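Local coordinates for Cas6b (Methanococcus maripaludis, PDB 4Z7K), which processes CRISPR RNA as a Cas6-family endoribonuclease, binding a repeat that lacks a stem-loop and probably cutting it into guide-length pieces, at residues K166-V176 and G187-F196; Y47-K55 and I64-L74. All coordinates share one frame; numbering follows the deposited sequence.

Contact 1: K166-V176 and G187-F196; sequences KLKVKINLKEV and GFRGEFYINF. With nucleotides of chain C.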
loop_
_atom_site.group_PDB
_atom_site.type_symbol
_atom_site.label_atom_id
_atom_site.label_comp_id
_atom_site.label_asym_id
_atom_site.label_seq_id
_atom_site.Cartn_x
_atom_site.Cartn_y
_atom_site.Cartn_z
ATOM N N LYS B 166 4.642 12.739 -26.991
ATOM C CA LYS B 166 4.187 11.417 -26.558
ATOM C C LYS B 166 5.283 10.437 -26.140
ATOM O O LYS B 166 6.171 10.109 -26.938
ATOM C CB LYS B 166 3.356 10.774 -27.662
ATOM C CG LYS B 166 2.838 9.410 -27.282
ATOM C CD LYS B 166 1.685 9.006 -28.163
ATOM C CE LYS B 166 1.187 7.648 -27.751
ATOM N NZ LYS B 166 0.610 6.917 -28.901
ATOM N N LEU B 167 5.227 9.974 -24.893
ATOM C CA LEU B 167 6.151 8.929 -24.443
ATOM C C LEU B 167 5.703 7.521 -24.849
ATOM O O LEU B 167 4.528 7.160 -24.729
ATOM C CB LEU B 167 6.325 8.982 -22.934
ATOM C CG LEU B 167 6.717 10.343 -22.389
ATOM C CD1 LEU B 167 6.804 10.238 -20.880
ATOM C CD2 LEU B 167 8.049 10.786 -23.001
ATOM N N LYS B 168 6.660 6.720 -25.303
ATOM C CA LYS B 168 6.424 5.318 -25.597
ATOM C C LYS B 168 7.540 4.483 -25.017
ATOM O O LYS B 168 8.699 4.880 -25.054
ATOM C CB LYS B 168 6.359 5.113 -27.109
ATOM C CG LYS B 168 7.585 5.703 -27.847
ATOM C CD LYS B 168 7.741 5.180 -29.284
ATOM C CE LYS B 168 7.254 6.140 -30.348
ATOM N NZ LYS B 168 7.755 5.715 -31.677
ATOM N N VAL B 169 7.217 3.299 -24.525
ATOM C CA VAL B 169 8.216 2.549 -23.783
ATOM C C VAL B 169 8.190 1.037 -24.092
ATOM O O VAL B 169 7.134 0.433 -24.251
ATOM C CB VAL B 169 8.033 2.805 -22.253
ATOM C CG1 VAL B 169 6.586 2.581 -21.826
ATOM C CG2 VAL B 169 8.988 1.956 -21.423
ATOM N N LYS B 170 9.369 0.437 -24.159
ATOM C CA LYS B 170 9.503 -0.999 -24.303
ATOM C C LYS B 170 10.277 -1.544 -23.110
ATOM O O LYS B 170 11.288 -0.981 -22.682
ATOM C CB LYS B 170 10.200 -1.356 -25.619
ATOM C CG LYS B 170 10.461 -2.847 -25.812
ATOM C CD LYS B 170 10.768 -3.170 -27.273
ATOM C CE LYS B 170 12.252 -3.203 -27.588
ATOM N NZ LYS B 170 12.886 -4.439 -27.070
ATOM N N ILE B 171 9.802 -2.654 -22.570
ATOM C CA ILE B 171 10.430 -3.201 -21.388
ATOM C C ILE B 171 10.732 -4.686 -21.532
ATOM O O ILE B 171 9.939 -5.476 -22.064
ATOM C CB ILE B 171 9.568 -2.973 -20.134
ATOM C CG1 ILE B 171 8.166 -3.556 -20.330
ATOM C CG2 ILE B 171 9.476 -1.488 -19.816
ATOM C CD1 ILE B 171 7.294 -3.406 -19.102
ATOM N N ASN B 172 11.928 -5.036 -21.088
ATOM C CA ASN B 172 12.311 -6.407 -20.878
ATOM C C ASN B 172 12.727 -6.472 -19.425
ATOM O O ASN B 172 13.859 -6.135 -19.089
ATOM C CB ASN B 172 13.457 -6.807 -21.811
ATOM C CG ASN B 172 13.909 -8.239 -21.609
ATOM O OD1 ASN B 172 13.123 -9.122 -21.258
ATOM N ND2 ASN B 172 15.196 -8.467 -21.796
ATOM N N LEU B 173 11.811 -6.876 -18.554
ATOM C CA LEU B 173 12.092 -6.856 -17.118
ATOM C C LEU B 173 11.693 -8.159 -16.479
ATOM O O LEU B 173 10.713 -8.786 -16.890
ATOM C CB LEU B 173 11.350 -5.710 -16.412
ATOM C CG LEU B 173 11.424 -4.317 -17.017
ATOM C CD1 LEU B 173 10.447 -3.406 -16.322
ATOM C CD2 LEU B 173 12.841 -3.782 -16.928
ATOM N N LYS B 174 12.459 -8.585 -15.485
ATOM C CA LYS B 174 12.078 -9.775 -14.727
ATOM C C LYS B 174 12.048 -9.501 -13.208
ATOM O O LYS B 174 12.928 -8.860 -12.637
ATOM C CB LYS B 174 12.982 -10.955 -15.127
ATOM C CG LYS B 174 12.859 -11.262 -16.658
ATOM C CD LYS B 174 13.406 -12.634 -17.094
ATOM C CE LYS B 174 14.707 -12.518 -17.916
ATOM N NZ LYS B 174 15.714 -13.600 -17.597
ATOM N N GLU B 175 11.003 -10.016 -12.577
ATOM C CA GLU B 175 10.664 -9.759 -11.179
ATOM C C GLU B 175 11.663 -10.276 -10.140
ATOM O O GLU B 175 12.182 -11.379 -10.255
ATOM C CB GLU B 175 9.279 -10.358 -10.930
ATOM C CG GLU B 175 8.878 -10.549 -9.499
ATOM C CD GLU B 175 7.414 -10.924 -9.368
ATOM O OE1 GLU B 175 6.714 -10.911 -10.402
ATOM O OE2 GLU B 175 6.957 -11.217 -8.238
ATOM N N VAL B 176 11.938 -9.438 -9.142
ATOM C CA VAL B 176 12.915 -9.708 -8.083
ATOM C C VAL B 176 12.453 -9.237 -6.677
ATOM O O VAL B 176 11.940 -8.119 -6.530
ATOM C CB VAL B 176 14.252 -9.040 -8.432
ATOM C CG1 VAL B 176 15.053 -8.725 -7.177
ATOM C CG2 VAL B 176 15.028 -9.900 -9.417
ATOM N N GLY B 187 10.029 -6.095 -6.670
ATOM C CA GLY B 187 10.872 -5.212 -7.453
ATOM C C GLY B 187 11.273 -5.852 -8.772
ATOM O O GLY B 187 10.965 -7.013 -9.024
ATOM N N PHE B 188 11.930 -5.076 -9.630
ATOM C CA PHE B 188 12.273 -5.533 -10.974
ATOM C C PHE B 188 13.684 -5.187 -11.410
ATOM O O PHE B 188 14.152 -4.083 -11.193
ATOM C CB PHE B 188 11.287 -4.948 -11.972
ATOM C CG PHE B 188 9.875 -5.313 -11.686
ATOM C CD1 PHE B 188 9.395 -6.564 -12.025
ATOM C CD2 PHE B 188 9.032 -4.422 -11.067
ATOM C CE1 PHE B 188 8.099 -6.924 -11.761
ATOM C CE2 PHE B 188 7.724 -4.772 -10.800
ATOM C CZ PHE B 188 7.259 -6.029 -11.148
ATOM N N ARG B 189 14.361 -6.117 -12.063
ATOM C CA ARG B 189 15.624 -5.777 -12.687
ATOM C C ARG B 189 15.397 -5.886 -14.185
ATOM O O ARG B 189 14.420 -6.505 -14.622
ATOM C CB ARG B 189 16.740 -6.683 -12.239
ATOM C CG ARG B 189 18.105 -6.109 -12.566
ATOM C CD ARG B 189 18.464 -4.961 -11.669
ATOM N NE ARG B 189 18.769 -5.438 -10.324
ATOM C CZ ARG B 189 19.997 -5.468 -9.820
ATOM N NH1 ARG B 189 21.008 -5.041 -10.564
ATOM N NH2 ARG B 189 20.214 -5.912 -8.582
ATOM N N GLY B 190 16.269 -5.282 -14.984
ATOM C CA GLY B 190 16.072 -5.374 -16.414
ATOM C C GLY B 190 16.550 -4.216 -17.255
ATOM O O GLY B 190 17.470 -3.482 -16.873
ATOM N N GLU B 191 15.891 -4.060 -18.401
ATOM C CA GLU B 191 16.263 -3.110 -19.432
ATOM C C GLU B 191 15.003 -2.417 -19.901
ATOM O O GLU B 191 13.935 -3.020 -19.848
ATOM C CB GLU B 191 16.879 -3.854 -20.618
ATOM C CG GLU B 191 17.785 -5.049 -20.279
ATOM C CD GLU B 191 17.999 -5.988 -21.482
ATOM O OE1 GLU B 191 17.669 -5.598 -22.634
ATOM O OE2 GLU B 191 18.501 -7.118 -21.273
ATOM N N PHE B 192 15.084 -1.166 -20.348
ATOM C CA PHE B 192 13.919 -0.573 -21.006
ATOM C C PHE B 192 14.342 0.502 -22.012
ATOM O O PHE B 192 15.428 1.061 -21.897
ATOM C CB PHE B 192 12.936 -0.021 -19.978
ATOM C CG PHE B 192 13.422 1.192 -19.240
ATOM C CD1 PHE B 192 13.287 2.460 -19.788
ATOM C CD2 PHE B 192 13.961 1.078 -17.979
ATOM C CE1 PHE B 192 13.709 3.581 -19.102
ATOM C CE2 PHE B 192 14.384 2.205 -17.287
ATOM C CZ PHE B 192 14.259 3.451 -17.851
ATOM N N TYR B 193 13.483 0.789 -22.989
ATOM C CA TYR B 193 13.791 1.745 -24.066
ATOM C C TYR B 193 12.787 2.880 -24.004
ATOM O O TYR B 193 11.628 2.638 -23.692
ATOM C CB TYR B 193 13.732 1.094 -25.455
ATOM C CG TYR B 193 14.715 -0.027 -25.738
ATOM C CD1 TYR B 193 15.869 0.199 -26.482
ATOM C CD2 TYR B 193 14.468 -1.319 -25.287
ATOM C CE1 TYR B 193 16.752 -0.836 -26.757
ATOM C CE2 TYR B 193 15.342 -2.354 -25.543
ATOM C CZ TYR B 193 16.485 -2.115 -26.275
ATOM O OH TYR B 193 17.349 -3.168 -26.520
ATOM N N ILE B 194 13.197 4.114 -24.284
ATOM C CA ILE B 194 12.230 5.212 -24.224
ATOM C C ILE B 194 12.679 6.443 -25.011
ATOM O O ILE B 194 13.877 6.654 -25.223
ATOM C CB ILE B 194 11.943 5.600 -22.733
ATOM C CG1 ILE B 194 10.698 6.465 -22.602
ATOM C CG2 ILE B 194 13.134 6.269 -22.081
ATOM C CD1 ILE B 194 10.151 6.449 -21.217
ATOM N N ASN B 195 11.706 7.233 -25.467
ATOM C CA ASN B 195 11.977 8.483 -26.163
ATOM C C ASN B 195 12.093 9.595 -25.149
ATOM O O ASN B 195 11.612 10.703 -25.375
ATOM C CB ASN B 195 10.896 8.818 -27.195
ATOM C CG ASN B 195 9.536 9.065 -26.573
ATOM O OD1 ASN B 195 9.152 8.406 -25.618
ATOM N ND2 ASN B 195 8.799 10.021 -27.124
ATOM N N PHE B 196 12.637 9.268 -23.985
ATOM C CA PHE B 196 12.942 10.290 -23.001
ATOM C C PHE B 196 14.392 10.248 -22.558
ATOM O O PHE B 196 15.027 9.194 -22.593
ATOM C CB PHE B 196 12.043 10.159 -21.792
ATOM C CG PHE B 196 12.001 11.396 -20.963
ATOM C CD1 PHE B 196 11.289 12.498 -21.394
ATOM C CD2 PHE B 196 12.663 11.465 -19.763
ATOM C CE1 PHE B 196 11.241 13.631 -20.644
ATOM C CE2 PHE B 196 12.608 12.605 -19.010
ATOM C CZ PHE B 196 11.904 13.686 -19.449
ATOM P P A C 18 -4.436 12.370 -17.905
ATOM O OP1 A C 18 -5.490 12.432 -18.946
ATOM O OP2 A C 18 -4.791 12.208 -16.467
ATOM O "O5'" A C 18 -3.552 11.142 -18.379
ATOM C "C5'" A C 18 -4.117 9.851 -18.548
ATOM C "C4'" A C 18 -3.049 8.804 -18.754
ATOM O "O4'" A C 18 -2.133 9.231 -19.802
ATOM C "C3'" A C 18 -2.185 8.510 -17.539
ATOM O "O3'" A C 18 -1.816 7.141 -17.592
ATOM C "C2'" A C 18 -0.949 9.360 -17.806
ATOM O "O2'" A C 18 0.200 8.906 -17.140
ATOM C "C1'" A C 18 -0.811 9.207 -19.310
ATOM N N9 A C 18 -0.055 10.264 -19.990
ATOM C C8 A C 18 -0.119 11.606 -19.757
ATOM N N7 A C 18 0.643 12.339 -20.537
ATOM C C5 A C 18 1.256 11.421 -21.364
ATOM C C6 A C 18 2.191 11.579 -22.414
ATOM N N6 A C 18 2.669 12.769 -22.800
ATOM N N1 A C 18 2.624 10.461 -23.060
ATOM C C2 A C 18 2.129 9.280 -22.648
ATOM N N3 A C 18 1.245 9.013 -21.671
ATOM C C4 A C 18 0.829 10.139 -21.050
#
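The antiparallel hairpin of strands 169-177 and 186-194, in the C-terminal RAMP-like domain of Cas6b, pairs its edge strand from Lys170 with Tyr193 down to Val176 with Gly187. Hydrogen-bonded and non-hydrogen-bonded pairs alternate from Lys170 to Val176: Tyr193 N gives 2.8 Å to Lys170 O, and Glu191 N reaches Asn172 O at 3.0 Å. Beyond the paired strands, the Asn195 carboxamide takes over. Its ND2 donates to Lys166 O at 2.6 Å, while OD1 receives Lys168 N at 3.0 Å from above the carbonyl plane, 40° out of it. With CG set between the backbone N and the carbonyl carbon (chi1 64°), the amide is turned onto the partner chain. Between those two bonds Leu167 offers its own N to N1 of A18 of chain C, 3.2 Å away; this backbone bond to the adenine base could contribute to its recognition. On one face Lys170 runs alongside Tyr193, NZ 3.6 Å from CE2; on the other, Leu173 CD2 lies against Gly190, whose backbone angles themselves call for glycine. Helix 137-158 packs on the face bearing Val169, Ile171 and Phe188 and touches Leu167 in the preceding loop, and strand 112-117 continues the sheet beyond 186-194.

Contact 2: Y47-K55 and I64-L74; sequences YKYPQIQFK and IGIGSLGINFL. With nucleotides of chain C.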
loop_
_atom_site.group_PDB
_atom_site.type_symbol
_atom_site.label_atom_id
_atom_site.label_comp_id
_atom_site.label_asym_id
_atom_site.label_seq_id
_atom_site.Cartn_x
_atom_site.Cartn_y
_atom_site.Cartn_z
ATOM N N TYR B 47 5.958 15.420 -0.228
ATOM C CA TYR B 47 5.582 14.652 -1.420
ATOM C C TYR B 47 6.106 15.280 -2.712
ATOM O O TYR B 47 5.332 15.781 -3.548
ATOM C CB TYR B 47 4.053 14.469 -1.462
ATOM C CG TYR B 47 3.567 13.427 -0.466
ATOM C CD1 TYR B 47 3.033 12.215 -0.888
ATOM C CD2 TYR B 47 3.685 13.641 0.895
ATOM C CE1 TYR B 47 2.606 11.262 0.037
ATOM C CE2 TYR B 47 3.270 12.700 1.819
ATOM C CZ TYR B 47 2.732 11.513 1.395
ATOM O OH TYR B 47 2.323 10.590 2.340
ATOM N N LYS B 48 7.423 15.225 -2.873
ATOM C CA LYS B 48 8.112 15.682 -4.073
ATOM C C LYS B 48 9.212 14.685 -4.441
ATOM O O LYS B 48 9.567 13.811 -3.640
ATOM C CB LYS B 48 8.718 17.073 -3.862
ATOM C CG LYS B 48 7.861 18.266 -4.320
ATOM C CD LYS B 48 8.667 19.569 -4.215
ATOM C CE LYS B 48 8.892 19.966 -2.739
ATOM N NZ LYS B 48 9.680 21.227 -2.497
ATOM N N TYR B 49 9.756 14.811 -5.644
ATOM C CA TYR B 49 10.851 13.949 -6.058
ATOM C C TYR B 49 12.149 14.402 -5.413
ATOM O O TYR B 49 12.562 15.553 -5.628
ATOM C CB TYR B 49 10.993 13.984 -7.575
ATOM C CG TYR B 49 12.108 13.120 -8.128
ATOM C CD1 TYR B 49 12.060 11.728 -8.013
ATOM C CD2 TYR B 49 13.176 13.685 -8.802
ATOM C CE1 TYR B 49 13.059 10.935 -8.527
ATOM C CE2 TYR B 49 14.181 12.903 -9.323
ATOM C CZ TYR B 49 14.118 11.526 -9.183
ATOM O OH TYR B 49 15.123 10.743 -9.702
ATOM N N PRO B 50 12.811 13.482 -4.654
ATOM C CA PRO B 50 14.039 13.716 -3.864
ATOM C C PRO B 50 15.201 14.221 -4.706
ATOM O O PRO B 50 15.600 13.537 -5.649
ATOM C CB PRO B 50 14.361 12.337 -3.270
ATOM C CG PRO B 50 13.072 11.631 -3.261
ATOM C CD PRO B 50 12.325 12.104 -4.482
ATOM N N GLN B 51 15.725 15.402 -4.382
ATOM C CA GLN B 51 16.819 15.971 -5.158
ATOM C C GLN B 51 18.126 15.708 -4.436
ATOM O O GLN B 51 19.187 16.179 -4.853
ATOM C CB GLN B 51 16.563 17.455 -5.448
ATOM C CG GLN B 51 15.064 17.786 -5.378
ATOM C CD GLN B 51 14.699 19.170 -5.897
ATOM O OE1 GLN B 51 15.532 19.881 -6.464
ATOM N NE2 GLN B 51 13.434 19.551 -5.715
ATOM N N ILE B 52 18.020 14.941 -3.350
ATOM C CA ILE B 52 19.161 14.244 -2.753
ATOM C C ILE B 52 18.782 12.776 -2.551
ATOM O O ILE B 52 17.849 12.489 -1.802
ATOM C CB ILE B 52 19.598 14.838 -1.388
ATOM C CG1 ILE B 52 20.340 16.156 -1.573
ATOM C CG2 ILE B 52 20.539 13.873 -0.661
ATOM C CD1 ILE B 52 21.691 15.983 -2.184
ATOM N N GLN B 53 19.508 11.859 -3.201
ATOM C CA GLN B 53 19.212 10.415 -3.134
ATOM C C GLN B 53 20.447 9.580 -2.772
ATOM O O GLN B 53 21.547 9.830 -3.271
ATOM C CB GLN B 53 18.668 9.919 -4.473
ATOM C CG GLN B 53 17.634 10.813 -5.099
ATOM C CD GLN B 53 17.366 10.442 -6.534
ATOM O OE1 GLN B 53 17.530 9.287 -6.922
ATOM N NE2 GLN B 53 16.971 11.420 -7.341
ATOM N N PHE B 54 20.261 8.572 -1.934
ATOM C CA PHE B 54 21.375 7.729 -1.523
ATOM C C PHE B 54 21.315 6.319 -2.114
ATOM O O PHE B 54 20.337 5.600 -1.949
ATOM C CB PHE B 54 21.435 7.680 -0.011
ATOM C CG PHE B 54 21.518 9.029 0.605
ATOM C CD1 PHE B 54 20.393 9.635 1.124
ATOM C CD2 PHE B 54 22.717 9.716 0.619
ATOM C CE1 PHE B 54 20.469 10.883 1.671
ATOM C CE2 PHE B 54 22.803 10.959 1.164
ATOM C CZ PHE B 54 21.680 11.546 1.694
ATOM N N LYS B 55 22.378 5.939 -2.813
ATOM C CA LYS B 55 22.396 4.706 -3.581
ATOM C C LYS B 55 23.653 3.897 -3.253
ATOM O O LYS B 55 24.666 4.478 -2.850
ATOM C CB LYS B 55 22.324 5.049 -5.069
ATOM C CG LYS B 55 21.097 5.885 -5.408
ATOM C CD LYS B 55 21.116 6.475 -6.808
ATOM C CE LYS B 55 19.727 7.015 -7.187
ATOM N NZ LYS B 55 18.550 6.086 -7.007
ATOM N N ILE B 64 23.625 11.491 -4.663
ATOM C CA ILE B 64 23.243 12.295 -5.813
ATOM C C ILE B 64 22.592 13.591 -5.371
ATOM O O ILE B 64 21.729 13.581 -4.493
ATOM C CB ILE B 64 22.272 11.545 -6.731
ATOM C CG1 ILE B 64 22.756 10.126 -6.964
ATOM C CG2 ILE B 64 22.145 12.256 -8.062
ATOM C CD1 ILE B 64 23.856 10.055 -7.987
ATOM N N GLY B 65 23.011 14.706 -5.967
ATOM C CA GLY B 65 22.332 15.962 -5.725
ATOM C C GLY B 65 21.867 16.534 -7.044
ATOM O O GLY B 65 22.645 16.593 -8.007
ATOM N N ILE B 66 20.624 17.011 -7.094
ATOM C CA ILE B 66 20.072 17.409 -8.380
ATOM C C ILE B 66 19.536 18.818 -8.324
ATOM O O ILE B 66 18.864 19.206 -7.357
ATOM C CB ILE B 66 18.917 16.504 -8.843
ATOM C CG1 ILE B 66 19.094 15.060 -8.395
ATOM C CG2 ILE B 66 18.744 16.609 -10.346
ATOM C CD1 ILE B 66 17.780 14.332 -8.316
ATOM N N GLY B 67 19.840 19.571 -9.378
ATOM C CA GLY B 67 19.454 20.965 -9.506
ATOM C C GLY B 67 20.182 21.882 -8.536
ATOM O O GLY B 67 20.841 21.423 -7.595
ATOM N N SER B 68 20.019 23.183 -8.744
ATOM C CA SER B 68 20.639 24.180 -7.893
ATOM C C SER B 68 20.328 23.901 -6.436
ATOM O O SER B 68 21.184 24.082 -5.576
ATOM C CB SER B 68 20.165 25.575 -8.271
ATOM O OG SER B 68 18.772 25.689 -8.048
ATOM N N LEU B 69 19.090 23.491 -6.165
ATOM C CA LEU B 69 18.648 23.189 -4.804
ATOM C C LEU B 69 19.441 22.034 -4.170
ATOM O O LEU B 69 19.800 22.085 -2.984
ATOM C CB LEU B 69 17.155 22.862 -4.787
ATOM C CG LEU B 69 16.562 22.531 -3.413
ATOM C CD1 LEU B 69 16.473 23.777 -2.574
ATOM C CD2 LEU B 69 15.199 21.868 -3.537
ATOM N N GLY B 70 19.673 20.978 -4.948
ATOM C CA GLY B 70 20.374 19.806 -4.444
ATOM C C GLY B 70 21.870 20.021 -4.325
ATOM O O GLY B 70 22.466 19.819 -3.265
ATOM N N ILE B 71 22.455 20.489 -5.421
ATOM C CA ILE B 71 23.868 20.778 -5.495
ATOM C C ILE B 71 24.344 21.755 -4.445
ATOM O O ILE B 71 25.344 21.511 -3.787
ATOM C CB ILE B 71 24.224 21.373 -6.836
ATOM C CG1 ILE B 71 24.119 20.310 -7.920
ATOM C CG2 ILE B 71 25.607 21.987 -6.787
ATOM C CD1 ILE B 71 25.014 20.573 -9.098
ATOM N N ASN B 72 23.642 22.874 -4.299
ATOM C CA ASN B 72 24.075 23.915 -3.362
ATOM C C ASN B 72 24.147 23.441 -1.898
ATOM O O ASN B 72 25.076 23.813 -1.194
ATOM C CB ASN B 72 23.186 25.161 -3.493
ATOM C CG ASN B 72 23.735 26.164 -4.531
ATOM O OD1 ASN B 72 24.913 26.126 -4.914
ATOM N ND2 ASN B 72 22.868 27.050 -4.998
ATOM N N PHE B 73 23.204 22.617 -1.441
ATOM C CA PHE B 73 23.321 22.036 -0.099
ATOM C C PHE B 73 24.560 21.175 -0.016
ATOM O O PHE B 73 25.301 21.197 0.972
ATOM C CB PHE B 73 22.110 21.183 0.258
ATOM C CG PHE B 73 22.407 20.103 1.276
ATOM C CD1 PHE B 73 22.609 18.791 0.880
ATOM C CD2 PHE B 73 22.437 20.387 2.628
ATOM C CE1 PHE B 73 22.863 17.800 1.808
ATOM C CE2 PHE B 73 22.693 19.391 3.561
ATOM C CZ PHE B 73 22.903 18.102 3.148
ATOM N N LEU B 74 24.751 20.390 -1.069
ATOM C CA LEU B 74 25.842 19.420 -1.164
ATOM C C LEU B 74 27.174 20.152 -0.980
ATOM O O LEU B 74 28.071 19.634 -0.326
ATOM C CB LEU B 74 25.774 18.651 -2.491
ATOM C CG LEU B 74 26.065 17.153 -2.418
ATOM C CD1 LEU B 74 25.161 16.471 -1.392
ATOM C CD2 LEU B 74 25.854 16.540 -3.782
ATOM P P G C 22 8.718 8.748 -3.921
ATOM O OP1 G C 22 10.152 8.990 -4.257
ATOM O OP2 G C 22 8.342 7.417 -3.389
ATOM O "O5'" G C 22 8.206 9.771 -2.806
ATOM C "C5'" G C 22 8.837 11.028 -2.574
ATOM C "C4'" G C 22 8.572 11.516 -1.169
ATOM O "O4'" G C 22 7.140 11.655 -0.976
ATOM C "C3'" G C 22 9.024 10.572 -0.057
ATOM O "O3'" G C 22 10.369 10.789 0.339
ATOM C "C2'" G C 22 8.043 10.851 1.065
ATOM O "O2'" G C 22 8.459 11.998 1.789
ATOM C "C1'" G C 22 6.763 11.157 0.289
ATOM N N9 G C 22 5.970 9.937 0.052
ATOM C C8 G C 22 5.605 9.497 -1.192
ATOM N N7 G C 22 4.913 8.400 -1.182
ATOM C C5 G C 22 4.824 8.091 0.158
ATOM C C6 G C 22 4.181 6.995 0.760
ATOM O O6 G C 22 3.562 6.085 0.198
ATOM N N1 G C 22 4.300 7.030 2.143
ATOM C C2 G C 22 4.950 8.005 2.849
ATOM N N2 G C 22 4.945 7.840 4.178
ATOM N N3 G C 22 5.562 9.038 2.290
ATOM C C4 G C 22 5.462 9.023 0.945
ATOM P P A C 12 -0.463 6.615 9.202
ATOM O OP1 A C 12 0.854 7.301 9.257
ATOM O OP2 A C 12 -1.366 6.666 10.386
ATOM O "O5'" A C 12 -1.283 7.171 7.960
ATOM C "C5'" A C 12 -1.474 8.567 7.823
ATOM C "C4'" A C 12 -0.268 9.205 7.188
ATOM O "O4'" A C 12 0.618 8.170 6.687
ATOM C "C3'" A C 12 -0.585 10.083 5.996
ATOM O "O3'" A C 12 -0.800 11.413 6.413
ATOM C "C2'" A C 12 0.625 9.921 5.077
ATOM O "O2'" A C 12 1.643 10.849 5.397
ATOM C "C1'" A C 12 1.108 8.507 5.411
ATOM N N9 A C 12 0.613 7.495 4.458
ATOM C C8 A C 12 0.111 6.261 4.789
ATOM N N7 A C 12 -0.275 5.557 3.757
ATOM C C5 A C 12 -0.012 6.384 2.668
ATOM C C6 A C 12 -0.201 6.213 1.280
ATOM N N6 A C 12 -0.712 5.118 0.716
ATOM N N1 A C 12 0.160 7.225 0.468
ATOM C C2 A C 12 0.679 8.327 1.022
ATOM N N3 A C 12 0.914 8.611 2.302
ATOM C C4 A C 12 0.539 7.585 3.087
ATOM P P A C 15 -3.997 16.962 -3.463
ATOM O OP1 A C 15 -5.425 17.070 -3.855
ATOM O OP2 A C 15 -3.507 15.733 -2.770
ATOM O "O5'" A C 15 -3.124 17.192 -4.775
ATOM C "C5'" A C 15 -2.524 18.459 -5.013
ATOM C "C4'" A C 15 -1.255 18.337 -5.808
ATOM O "O4'" A C 15 -0.430 17.263 -5.270
ATOM C "C3'" A C 15 -1.457 18.013 -7.283
ATOM O "O3'" A C 15 -0.417 18.638 -8.022
ATOM C "C2'" A C 15 -1.247 16.499 -7.320
ATOM O "O2'" A C 15 -0.889 15.973 -8.581
ATOM C "C1'" A C 15 -0.125 16.345 -6.310
ATOM N N9 A C 15 0.032 14.995 -5.752
ATOM C C8 A C 15 -0.933 14.080 -5.391
ATOM N N7 A C 15 -0.443 12.960 -4.908
ATOM C C5 A C 15 0.933 13.148 -4.952
ATOM C C6 A C 15 2.015 12.334 -4.571
ATOM N N6 A C 15 1.890 11.107 -4.056
ATOM N N1 A C 15 3.257 12.835 -4.757
ATOM C C2 A C 15 3.400 14.068 -5.269
ATOM N N3 A C 15 2.471 14.927 -5.665
ATOM C C4 A C 15 1.243 14.400 -5.467
#
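Ile66 N donates to Gln51 O at 2.8 Å, and Gln53 and Ile64 exchange a reciprocal pair of backbone bonds, so the hairpin strands stay in register up to the start of helix 67-76. The Gln53 carboxamide turns back on its own segment: NE2 gives 3.0 Å to Pro50 O and a weak bond to Tyr49 OH, which is also bonded to Gly203. Ile66 CD1 lies against the Gln53 carboxamide, near Pro50 O and the Tyr49 ring. From the Ile52 side chain, CG1 beside the backbone N (chi1 -75°), CD1 reaches Leu74 CD1 at 3.6 Å. Gly70 lies so near Gln51 O that a side chain would clash. At the far end Tyr47 enters the RNA: N9 of G22 of chain C sits 3.6 Å above its ring, offset toward the rim, while N6 of A15 of chain C meets the ring edge. Its hydroxyl lies doubtfully close to N3 of A12 of chain C and accepts that nucleotide's O2' at 3.1 Å. With an alanine here, G22 would probably lose the ring beside it and the A12 O2' its hydroxyl partner. The chemistry implies a division of labour: a backbone-bonded hairpin, packed largely through isoleucine and leucine, carries a loop that meets RNA through a tyrosine's ring face and hydroxyl.

Overall arrangement
Followed from the N terminus, the chain meets contact 2 first: residues 47-55 and 64-74 close a short loop at the hairpin 52-57/60-66 of the N-terminal domain and bring in the helix that follows. Only after strands 98-109 and 112-117 and helix 137-158 does contact 1 close a second short loop, in the C-terminal domain. The two are in series, neither enclosing nor crossing the other, with centres about 24 Å apart on opposite sides of the chain's centre. Each hairpin forms one side of a four-stranded antiparallel sheet with the same strand order, as expected of paired RAMP-like domains, and both touch nucleotides of chain C.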